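Local atomic coordinates of probable Thioesterase (Bartonella henselae, PDB entry 3HM0), a protein that probably hydrolyses thioesters, such as acyl-CoA compounds, as a tetrameric member of the hot-dog-fold thioesterase superfamily. Residues Leu80-Val85 and Lys89-Val94; Arg58-Phe63 and Arg95-Asn100; Phe39-Tyr44 and Phe63-Ser68. All blocks are in the same frame, centred on the assembly; numbering follows the deposited sequence.

Contact 1: Leu80-Val85 and Lys89-Val94; sequences LLASGV and KLFFVV
Leu81 is the main bump that the helix end 80-83 presents to the strand 90-94, touching Leu90 with its CB, 4.3 Å from Leu90 CB, and the Phe92 ring with one branch of its tip, Leu81 CD1 lying 3.6 Å from Phe92 CE2. The two side chains cross at a slant. Next to it, the methyl of the small Ala82 meets the rim atom Phe91 CE1 at 3.8 Å, oblique to the ring. A single backbone bond ties the end of the short helix 78-83 to the start of strand 90-101 after a brief connection: Leu90 N gives its hydrogen to Leu81 O at 2.8 Å, bent to 140° and coming from above the carbonyl plane. The Lys89 chain, extended beyond CG, runs past Ala82 O with CB, CG and CD all near it, CG at 3.2 Å, before heading off from the helix. Gly84, at positive phi, turns the chain out of the helix, and Ser83 OG accepts from Val85 N in an ST turn. Beyond the pair, strand 136-149 takes Phe92 on Ile145 and Leu147, Leu71 of helix 58-72 touches Phe92, and Phe50 of the second subunit meets Phe91 edge-to-face and packs on Ala82.

Contact 2: Arg58-Phe63 and Arg95-Asn100; sequences RYLEFF and RHMEIN
Phe63, the aromatic residue that helix 58-63 turns toward Met97 and Ile99 of strand 95-100, has its backbone N bonded to Tyr59 O at 2.9 Å, an ordinary helical bond one turn back. No hydrogen bond joins the two segments, so the contact is a purely apolar fit between a helix and a strand whose axes pass 11.0 Å apart, far enough for side chains to fill the interval. Met97 spans it. A chi1 of -167° swings Met97 CG away from the backbone N, and with the rest of the chain extended it sends SD and CE straight to the helix. The sulfur comes to 3.9 Å from Leu60 CD2, Leu60 and Met97 running alongside one another, pointing opposite ways, and the methyl Met97 CE stops 3.9 Å from Phe63 CD2. Ile99 takes the ring at its edge, near its plane, with Ile99 CG2 4.3 Å from Phe63 CE2. All four residues are buried. This is the central packing of the hot-dog fold, a helix wrapped by a curved antiparallel sheet: Phe63 also rests on Ala141 of strand 136-149 and Ile131 of strand 124-133, while strand 95-100 pairs antiparallel with a strand of the second subunit, continuing the sheet across the interface.

Contact 3: Phe39-Tyr44 and Phe63-Ser68; sequences FQARVY and FERGRS
Arg65, Phe39 and Ala41 carry the meeting of helix 63-68 with strand 39-42, which sets the central helix of the hot-dog fold against strand 37-42, an outermost strand of the chain's sheet. Of the three, Arg65 gives up the most surface. Its CG stands anti to the carbonyl carbon (chi1 -64°), and from there to NE the chain is stretched out, so that the guanidinium is delivered to the strand well away from the helix backbone. There Arg65 NH2 lies 3.5 Å from Ala41 CB, the methyl approaching the flat group at a slant. Ala41 points at the helix and also packs on Phe62 of the same helix. Nearer the backbone, Phe39 meets the root of the arginine side chain: Phe39 CE2 is 4.5 Å from Arg65 CB, a loose touch. Beside it Gly66, with no side chain, is the helix residue whose CA comes closest to that of Phe39, at 6.2 Å.

No direct hydrogen bond links the segments; one water does the joining. It accepts from Arg65 NH2 at 2.8 Å, lying in the guanidinium plane at its edge, and donates to Arg42 O at 2.7 Å. Around this site gathers the third subunit, whose Tyr44 packs on Phe39 and on Arg65, and whose Arg65 brings its NH1 close to NH2 of this one. The chemistry is therefore mixed, an apolar touch beside a hydrated charge. The water, itself held by Arg42 O, may partly screen the arginine from its counterpart on the third subunit.

How the contacts relate
One helix serves two of the three contacts: 58-72 faces strand 90-101 in contact 2 and strand 37-42, at the opposite border of the chain's sheet, in contact 3, with Phe63 common to both segment pairs. Their centres lie about 11 Å apart, and they touch where Phe62 CE1 meets Ala41 CB at 4.0 Å. Contact 1 uses the beginning of strand 90-101, just before the part in contact 2, its centre about 20 Å from that of contact 2 and 21 Å from that of contact 3, yet Val94 CG2 still reaches Arg67 NH2 at 3.7 Å. All three contacts reach the second subunit, and contacts 2 and 3 also the third. The active site probably lies between subunits, as in other hot-dog thioesterases.

Contact 1: Leu80-Val85 and Lys89-Val94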
loop_
_atom_site.group_PDB
_atom_site.type_symbol
_atom_site.label_atom_id
_atom_site.label_comp_id
_atom_site.label_asym_id
_atom_site.label_seq_id
_atom_site.Cartn_x
_atom_site.Cartn_y
_atom_site.Cartn_z
ATOM N N LEU A 80 -8.830 -9.109 -19.224
ATOM C CA LEU A 80 -9.055 -9.316 -20.653
ATOM C C LEU A 80 -7.930 -8.726 -21.487
ATOM O O LEU A 80 -7.320 -9.432 -22.301
ATOM C CB LEU A 80 -10.386 -8.720 -21.079
ATOM C CG LEU A 80 -11.083 -9.410 -22.251
ATOM C CD1 LEU A 80 -11.885 -10.624 -21.753
ATOM C CD2 LEU A 80 -11.990 -8.399 -22.946
ATOM N N LEU A 81 -7.638 -7.446 -21.249
ATOM C CA LEU A 81 -6.496 -6.770 -21.864
ATOM C C LEU A 81 -5.152 -7.454 -21.581
ATOM O O LEU A 81 -4.295 -7.554 -22.478
ATOM C CB LEU A 81 -6.436 -5.315 -21.410
ATOM C CG LEU A 81 -7.712 -4.527 -21.722
ATOM C CD1 LEU A 81 -7.805 -3.291 -20.842
ATOM C CD2 LEU A 81 -7.798 -4.166 -23.199
ATOM N N ALA A 82 -4.975 -7.946 -20.355
ATOM C CA ALA A 82 -3.709 -8.581 -19.972
ATOM C C ALA A 82 -3.569 -9.994 -20.487
ATOM O O ALA A 82 -2.469 -10.517 -20.514
ATOM C CB ALA A 82 -3.545 -8.579 -18.464
ATOM N N SER A 83 -4.678 -10.627 -20.856
ATOM C CA SER A 83 -4.684 -12.061 -21.172
ATOM C C SER A 83 -3.880 -12.395 -22.419
ATOM O O SER A 83 -3.228 -13.420 -22.473
ATOM C CB SER A 83 -6.118 -12.586 -21.311
ATOM O OG SER A 83 -6.809 -11.965 -22.392
ATOM N N GLY A 84 -3.910 -11.508 -23.406
ATOM C CA GLY A 84 -3.282 -11.760 -24.688
ATOM C C GLY A 84 -4.312 -11.888 -25.799
ATOM O O GLY A 84 -3.954 -11.956 -26.970
ATOM N N VAL A 85 -5.590 -11.904 -25.427
ATOM C CA VAL A 85 -6.687 -12.141 -26.360
ATOM C C VAL A 85 -6.660 -11.260 -27.611
ATOM O O VAL A 85 -7.051 -11.702 -28.692
ATOM C CB VAL A 85 -8.060 -11.974 -25.665
ATOM C CG1 VAL A 85 -8.382 -10.484 -25.403
ATOM C CG2 VAL A 85 -9.159 -12.640 -26.508
ATOM N N LYS A 89 -0.442 -8.901 -24.888
ATOM C CA LYS A 89 -0.912 -8.447 -23.589
ATOM C C LYS A 89 -0.848 -6.928 -23.523
ATOM O O LYS A 89 0.073 -6.313 -24.054
ATOM C CB LYS A 89 -0.087 -9.064 -22.474
ATOM C CG LYS A 89 0.022 -10.564 -22.567
ATOM C CD LYS A 89 0.693 -11.133 -21.338
ATOM C CE LYS A 89 0.527 -12.632 -21.273
ATOM N NZ LYS A 89 1.673 -13.199 -20.506
ATOM N N LEU A 90 -1.846 -6.328 -22.885
ATOM C CA LEU A 90 -2.022 -4.883 -22.929
ATOM C C LEU A 90 -2.392 -4.359 -21.564
ATOM O O LEU A 90 -3.157 -4.994 -20.853
ATOM C CB LEU A 90 -3.091 -4.486 -23.969
ATOM C CG LEU A 90 -2.727 -4.757 -25.438
ATOM C CD1 LEU A 90 -3.936 -4.617 -26.370
ATOM C CD2 LEU A 90 -1.544 -3.877 -25.902
ATOM N N PHE A 91 -1.846 -3.204 -21.199
ATOM C CA PHE A 91 -2.070 -2.635 -19.879
ATOM C C PHE A 91 -2.316 -1.156 -20.007
ATOM O O PHE A 91 -1.682 -0.486 -20.803
ATOM C CB PHE A 91 -0.864 -2.840 -18.946
ATOM C CG PHE A 91 -0.417 -4.277 -18.793
ATOM C CD1 PHE A 91 -0.940 -5.081 -17.783
ATOM C CD2 PHE A 91 0.548 -4.806 -19.636
ATOM C CE1 PHE A 91 -0.522 -6.409 -17.619
ATOM C CE2 PHE A 91 0.977 -6.129 -19.498
ATOM C CZ PHE A 91 0.441 -6.938 -18.482
ATOM N N PHE A 92 -3.253 -0.648 -19.220
ATOM C CA PHE A 92 -3.394 0.782 -19.046
ATOM C C PHE A 92 -2.219 1.350 -18.248
ATOM O O PHE A 92 -1.574 0.633 -17.462
ATOM C CB PHE A 92 -4.708 1.103 -18.375
ATOM C CG PHE A 92 -5.877 0.974 -19.281
ATOM C CD1 PHE A 92 -5.906 1.642 -20.503
ATOM C CD2 PHE A 92 -6.964 0.193 -18.924
ATOM C CE1 PHE A 92 -7.001 1.534 -21.345
ATOM C CE2 PHE A 92 -8.072 0.092 -19.763
ATOM C CZ PHE A 92 -8.093 0.756 -20.966
ATOM N N VAL A 93 -1.907 2.619 -18.500
ATOM C CA VAL A 93 -0.846 3.307 -17.777
ATOM C C VAL A 93 -1.269 4.745 -17.597
ATOM O O VAL A 93 -1.747 5.395 -18.540
ATOM C CB VAL A 93 0.501 3.277 -18.529
ATOM C CG1 VAL A 93 1.595 3.994 -17.723
ATOM C CG2 VAL A 93 0.932 1.847 -18.789
ATOM N N VAL A 94 -1.115 5.224 -16.369
ATOM C CA VAL A 94 -1.259 6.632 -16.080
ATOM C C VAL A 94 -0.041 7.356 -16.638
ATOM O O VAL A 94 1.111 7.030 -16.321
ATOM C CB VAL A 94 -1.435 6.910 -14.583
ATOM C CG1 VAL A 94 -1.797 8.365 -14.373
ATOM C CG2 VAL A 94 -2.535 6.012 -14.006
#

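Contact 2: Arg58-Phe63 and Arg95-Asn100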
loop_
_atom_site.group_PDB
_atom_site.type_symbol
_atom_site.label_atom_id
_atom_site.label_comp_id
_atom_site.label_asym_id
_atom_site.label_seq_id
_atom_site.Cartn_x
_atom_site.Cartn_y
_atom_site.Cartn_z
ATOM N N ARG A 58 -3.635 7.182 -0.890
ATOM C CA ARG A 58 -4.739 6.227 -0.954
ATOM C C ARG A 58 -5.895 6.740 -1.825
ATOM O O ARG A 58 -6.603 5.935 -2.445
ATOM C CB ARG A 58 -5.229 5.761 0.431
ATOM C CG ARG A 58 -4.138 5.238 1.377
ATOM C CD ARG A 58 -3.690 3.810 1.082
ATOM N NE ARG A 58 -4.824 2.904 1.254
ATOM C CZ ARG A 58 -4.757 1.589 1.421
ATOM N NH1 ARG A 58 -3.592 0.963 1.453
ATOM N NH2 ARG A 58 -5.877 0.900 1.576
ATOM N N TYR A 59 -6.063 8.063 -1.901
ATOM C CA TYR A 59 -7.056 8.641 -2.832
ATOM C C TYR A 59 -6.809 8.178 -4.253
ATOM O O TYR A 59 -7.759 7.990 -4.993
ATOM C CB TYR A 59 -7.095 10.183 -2.804
ATOM C CG TYR A 59 -7.580 10.777 -1.505
ATOM C CD1 TYR A 59 -8.904 10.644 -1.112
ATOM C CD2 TYR A 59 -6.710 11.484 -0.671
ATOM C CE1 TYR A 59 -9.357 11.194 0.078
ATOM C CE2 TYR A 59 -7.164 12.059 0.543
ATOM C CZ TYR A 59 -8.493 11.905 0.897
ATOM O OH TYR A 59 -8.976 12.438 2.078
ATOM N N LEU A 60 -5.549 7.984 -4.637
ATOM C CA LEU A 60 -5.243 7.440 -5.964
ATOM C C LEU A 60 -5.693 5.974 -6.126
ATOM O O LEU A 60 -5.983 5.543 -7.236
ATOM C CB LEU A 60 -3.763 7.563 -6.314
ATOM C CG LEU A 60 -3.141 8.883 -6.783
ATOM C CD1 LEU A 60 -2.997 9.910 -5.638
ATOM C CD2 LEU A 60 -1.770 8.565 -7.397
ATOM N N GLU A 61 -5.739 5.215 -5.030
ATOM C CA GLU A 61 -6.295 3.856 -5.084
ATOM C C GLU A 61 -7.774 3.913 -5.333
ATOM O O GLU A 61 -8.287 3.152 -6.158
ATOM C CB GLU A 61 -5.965 3.036 -3.820
ATOM C CG GLU A 61 -4.500 2.601 -3.818
ATOM C CD GLU A 61 -4.172 1.650 -2.718
ATOM O OE1 GLU A 61 -5.111 1.081 -2.141
ATOM O OE2 GLU A 61 -2.973 1.477 -2.438
ATOM N N PHE A 62 -8.452 4.829 -4.640
ATOM C CA PHE A 62 -9.882 5.029 -4.832
ATOM C C PHE A 62 -10.199 5.495 -6.263
ATOM O O PHE A 62 -11.130 4.990 -6.891
ATOM C CB PHE A 62 -10.449 5.998 -3.783
ATOM C CG PHE A 62 -10.429 5.464 -2.354
ATOM C CD1 PHE A 62 -10.989 4.233 -2.035
ATOM C CD2 PHE A 62 -9.892 6.225 -1.321
ATOM C CE1 PHE A 62 -10.979 3.750 -0.733
ATOM C CE2 PHE A 62 -9.894 5.748 0.006
ATOM C CZ PHE A 62 -10.428 4.500 0.287
ATOM N N PHE A 63 -9.411 6.430 -6.796
ATOM C CA PHE A 63 -9.573 6.852 -8.199
ATOM C C PHE A 63 -9.393 5.702 -9.170
ATOM O O PHE A 63 -10.127 5.622 -10.142
ATOM C CB PHE A 63 -8.586 7.966 -8.573
ATOM C CG PHE A 63 -8.975 9.323 -8.071
ATOM C CD1 PHE A 63 -10.271 9.821 -8.286
ATOM C CD2 PHE A 63 -8.046 10.128 -7.424
ATOM C CE1 PHE A 63 -10.649 11.104 -7.846
ATOM C CE2 PHE A 63 -8.407 11.419 -6.978
ATOM C CZ PHE A 63 -9.722 11.904 -7.193
ATOM N N ARG A 95 -0.318 8.330 -17.494
ATOM C CA ARG A 95 0.723 9.139 -18.087
ATOM C C ARG A 95 0.909 10.457 -17.344
ATOM O O ARG A 95 2.034 10.881 -17.063
ATOM C CB ARG A 95 0.378 9.385 -19.542
ATOM C CG ARG A 95 0.799 8.264 -20.438
ATOM C CD ARG A 95 2.283 8.289 -20.627
ATOM N NE ARG A 95 2.697 7.037 -21.235
ATOM C CZ ARG A 95 3.341 6.074 -20.594
ATOM N NH1 ARG A 95 3.680 6.224 -19.314
ATOM N NH2 ARG A 95 3.661 4.972 -21.248
ATOM N N HIS A 96 -0.198 11.099 -17.027
ATOM C CA HIS A 96 -0.163 12.334 -16.294
ATOM C C HIS A 96 -1.375 12.362 -15.380
ATOM O O HIS A 96 -2.429 11.822 -15.700
ATOM C CB HIS A 96 -0.138 13.539 -17.252
ATOM C CG HIS A 96 -0.663 14.812 -16.652
ATOM N ND1 HIS A 96 0.163 15.804 -16.167
ATOM C CD2 HIS A 96 -1.933 15.255 -16.460
ATOM C CE1 HIS A 96 -0.574 16.800 -15.702
ATOM N NE2 HIS A 96 -1.849 16.493 -15.869
ATOM N N MET A 97 -1.202 12.982 -14.224
ATOM C CA MET A 97 -2.282 13.113 -13.272
ATOM C C MET A 97 -2.170 14.469 -12.538
ATOM O O MET A 97 -1.075 14.886 -12.176
ATOM C CB MET A 97 -2.210 11.938 -12.312
ATOM C CG MET A 97 -3.420 11.766 -11.460
ATOM S SD MET A 97 -3.425 10.188 -10.553
ATOM C CE MET A 97 -5.167 10.183 -10.085
ATOM N N GLU A 98 -3.302 15.144 -12.360
ATOM C CA GLU A 98 -3.414 16.354 -11.554
ATOM C C GLU A 98 -4.388 16.115 -10.443
ATOM O O GLU A 98 -5.561 15.840 -10.706
ATOM C CB GLU A 98 -3.966 17.531 -12.366
ATOM C CG GLU A 98 -2.929 18.606 -12.680
ATOM C CD GLU A 98 -3.357 20.013 -12.245
ATOM O OE1 GLU A 98 -4.508 20.426 -12.558
ATOM O OE2 GLU A 98 -2.526 20.709 -11.600
ATOM N N ILE A 99 -3.933 16.258 -9.201
ATOM C CA ILE A 99 -4.836 16.094 -8.055
ATOM C C ILE A 99 -4.932 17.343 -7.190
ATOM O O ILE A 99 -3.938 17.996 -6.866
ATOM C CB ILE A 99 -4.452 14.886 -7.159
ATOM C CG1 ILE A 99 -4.056 13.687 -8.012
ATOM C CG2 ILE A 99 -5.591 14.524 -6.194
ATOM C CD1 ILE A 99 -2.591 13.687 -8.403
ATOM N N ASN A 100 -6.163 17.646 -6.819
ATOM C CA ASN A 100 -6.436 18.687 -5.856
ATOM C C ASN A 100 -6.999 18.094 -4.571
ATOM O O ASN A 100 -8.057 17.458 -4.600
ATOM C CB ASN A 100 -7.420 19.706 -6.451
ATOM C CG ASN A 100 -7.631 20.911 -5.539
ATOM O OD1 ASN A 100 -6.673 21.440 -4.956
ATOM N ND2 ASN A 100 -8.888 21.349 -5.411
#

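Contact 3: Phe39-Tyr44 and Phe63-Ser68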
loop_
_atom_site.group_PDB
_atom_site.type_symbol
_atom_site.label_atom_id
_atom_site.label_comp_id
_atom_site.label_asym_id
_atom_site.label_seq_id
_atom_site.Cartn_x
_atom_site.Cartn_y
_atom_site.Cartn_z
ATOM N N PHE A 39 -19.398 5.237 -8.062
ATOM C CA PHE A 39 -18.939 4.101 -7.282
ATOM C C PHE A 39 -18.605 4.461 -5.824
ATOM O O PHE A 39 -17.950 5.469 -5.548
ATOM C CB PHE A 39 -17.740 3.445 -7.958
ATOM C CG PHE A 39 -17.450 2.077 -7.440
ATOM C CD1 PHE A 39 -18.316 1.017 -7.724
ATOM C CD2 PHE A 39 -16.336 1.848 -6.628
ATOM C CE1 PHE A 39 -18.070 -0.257 -7.212
ATOM C CE2 PHE A 39 -16.074 0.566 -6.119
ATOM C CZ PHE A 39 -16.939 -0.486 -6.413
ATOM N N GLN A 40 -19.048 3.624 -4.894
ATOM C CA GLN A 40 -18.824 3.882 -3.482
ATOM C C GLN A 40 -17.736 2.985 -2.877
ATOM O O GLN A 40 -17.573 1.826 -3.259
ATOM C CB GLN A 40 -20.118 3.723 -2.697
ATOM C CG GLN A 40 -21.266 4.617 -3.182
ATOM C CD GLN A 40 -22.257 4.970 -2.077
ATOM O OE1 GLN A 40 -22.662 4.120 -1.274
ATOM N NE2 GLN A 40 -22.634 6.235 -2.023
ATOM N N ALA A 41 -16.983 3.546 -1.941
ATOM C CA ALA A 41 -16.065 2.767 -1.126
ATOM C C ALA A 41 -16.020 3.356 0.267
ATOM O O ALA A 41 -16.187 4.564 0.449
ATOM C CB ALA A 41 -14.660 2.717 -1.746
ATOM N N ARG A 42 -15.823 2.479 1.237
ATOM C CA ARG A 42 -15.697 2.833 2.642
ATOM C C ARG A 42 -14.215 3.089 2.997
ATOM O O ARG A 42 -13.309 2.546 2.367
ATOM C CB ARG A 42 -16.261 1.674 3.484
ATOM C CG ARG A 42 -16.350 1.933 4.991
ATOM C CD ARG A 42 -17.494 2.862 5.309
ATOM N NE ARG A 42 -18.784 2.230 5.058
ATOM C CZ ARG A 42 -19.953 2.716 5.462
ATOM N NH1 ARG A 42 -20.014 3.858 6.131
ATOM N NH2 ARG A 42 -21.067 2.041 5.198
ATOM N N VAL A 43 -13.975 3.926 3.997
ATOM C CA VAL A 43 -12.623 4.159 4.471
ATOM C C VAL A 43 -12.387 3.296 5.699
ATOM O O VAL A 43 -13.139 3.355 6.672
ATOM C CB VAL A 43 -12.392 5.622 4.863
ATOM C CG1 VAL A 43 -11.081 5.770 5.634
ATOM C CG2 VAL A 43 -12.459 6.557 3.625
ATOM N N TYR A 44 -11.316 2.521 5.640
ATOM C CA TYR A 44 -10.908 1.641 6.702
ATOM C C TYR A 44 -9.586 2.108 7.309
ATOM O O TYR A 44 -8.985 3.064 6.817
ATOM C CB TYR A 44 -10.758 0.242 6.113
ATOM C CG TYR A 44 -12.038 -0.306 5.548
ATOM C CD1 TYR A 44 -13.011 -0.863 6.388
ATOM C CD2 TYR A 44 -12.293 -0.263 4.178
ATOM C CE1 TYR A 44 -14.205 -1.378 5.871
ATOM C CE2 TYR A 44 -13.492 -0.763 3.650
ATOM C CZ TYR A 44 -14.431 -1.326 4.507
ATOM O OH TYR A 44 -15.596 -1.833 4.005
ATOM N N PHE A 63 -9.411 6.430 -6.796
ATOM C CA PHE A 63 -9.573 6.852 -8.199
ATOM C C PHE A 63 -9.393 5.702 -9.170
ATOM O O PHE A 63 -10.127 5.622 -10.142
ATOM C CB PHE A 63 -8.586 7.966 -8.573
ATOM C CG PHE A 63 -8.975 9.323 -8.071
ATOM C CD1 PHE A 63 -10.271 9.821 -8.286
ATOM C CD2 PHE A 63 -8.046 10.128 -7.424
ATOM C CE1 PHE A 63 -10.649 11.104 -7.846
ATOM C CE2 PHE A 63 -8.407 11.419 -6.978
ATOM C CZ PHE A 63 -9.722 11.904 -7.193
ATOM N N GLU A 64 -8.400 4.838 -8.916
ATOM C CA GLU A 64 -8.180 3.617 -9.701
ATOM C C GLU A 64 -9.416 2.676 -9.693
ATOM O O GLU A 64 -9.791 2.144 -10.734
ATOM C CB GLU A 64 -6.921 2.884 -9.226
ATOM C CG GLU A 64 -6.340 1.845 -10.204
ATOM C CD GLU A 64 -6.216 0.463 -9.552
ATOM O OE1 GLU A 64 -5.368 0.280 -8.650
ATOM O OE2 GLU A 64 -6.985 -0.457 -9.939
ATOM N N ARG A 65 -10.048 2.501 -8.529
ATOM C CA ARG A 65 -11.322 1.766 -8.413
ATOM C C ARG A 65 -12.402 2.348 -9.322
ATOM O O ARG A 65 -13.141 1.605 -9.976
ATOM C CB ARG A 65 -11.835 1.730 -6.954
ATOM C CG ARG A 65 -10.912 0.970 -6.011
ATOM C CD ARG A 65 -11.566 0.660 -4.675
ATOM N NE ARG A 65 -10.528 0.573 -3.644
ATOM C CZ ARG A 65 -10.742 0.460 -2.339
ATOM N NH1 ARG A 65 -9.717 0.416 -1.504
ATOM N NH2 ARG A 65 -11.974 0.411 -1.868
ATOM N N GLY A 66 -12.484 3.674 -9.359
ATOM C CA GLY A 66 -13.456 4.368 -10.204
ATOM C C GLY A 66 -13.245 4.028 -11.664
ATOM O O GLY A 66 -14.184 3.663 -12.352
ATOM N N ARG A 67 -11.997 4.138 -12.117
ATOM C CA ARG A 67 -11.623 3.868 -13.496
ATOM C C ARG A 67 -11.847 2.413 -13.848
ATOM O O ARG A 67 -12.449 2.135 -14.864
ATOM C CB ARG A 67 -10.161 4.246 -13.775
ATOM C CG ARG A 67 -9.838 5.695 -13.423
ATOM C CD ARG A 67 -8.577 6.205 -14.084
ATOM N NE ARG A 67 -7.400 5.471 -13.644
ATOM C CZ ARG A 67 -6.704 5.769 -12.555
ATOM N NH1 ARG A 67 -7.057 6.796 -11.801
ATOM N NH2 ARG A 67 -5.644 5.034 -12.214
ATOM N N SER A 68 -11.368 1.484 -13.025
ATOM C CA SER A 68 -11.572 0.054 -13.270
ATOM C C SER A 68 -13.050 -0.332 -13.368
ATOM O O SER A 68 -13.403 -1.220 -14.138
ATOM C CB SER A 68 -10.927 -0.789 -12.171
ATOM O OG SER A 68 -9.528 -0.784 -12.252
HETATM O O HOH W 1 -12.557 0.417 0.883
#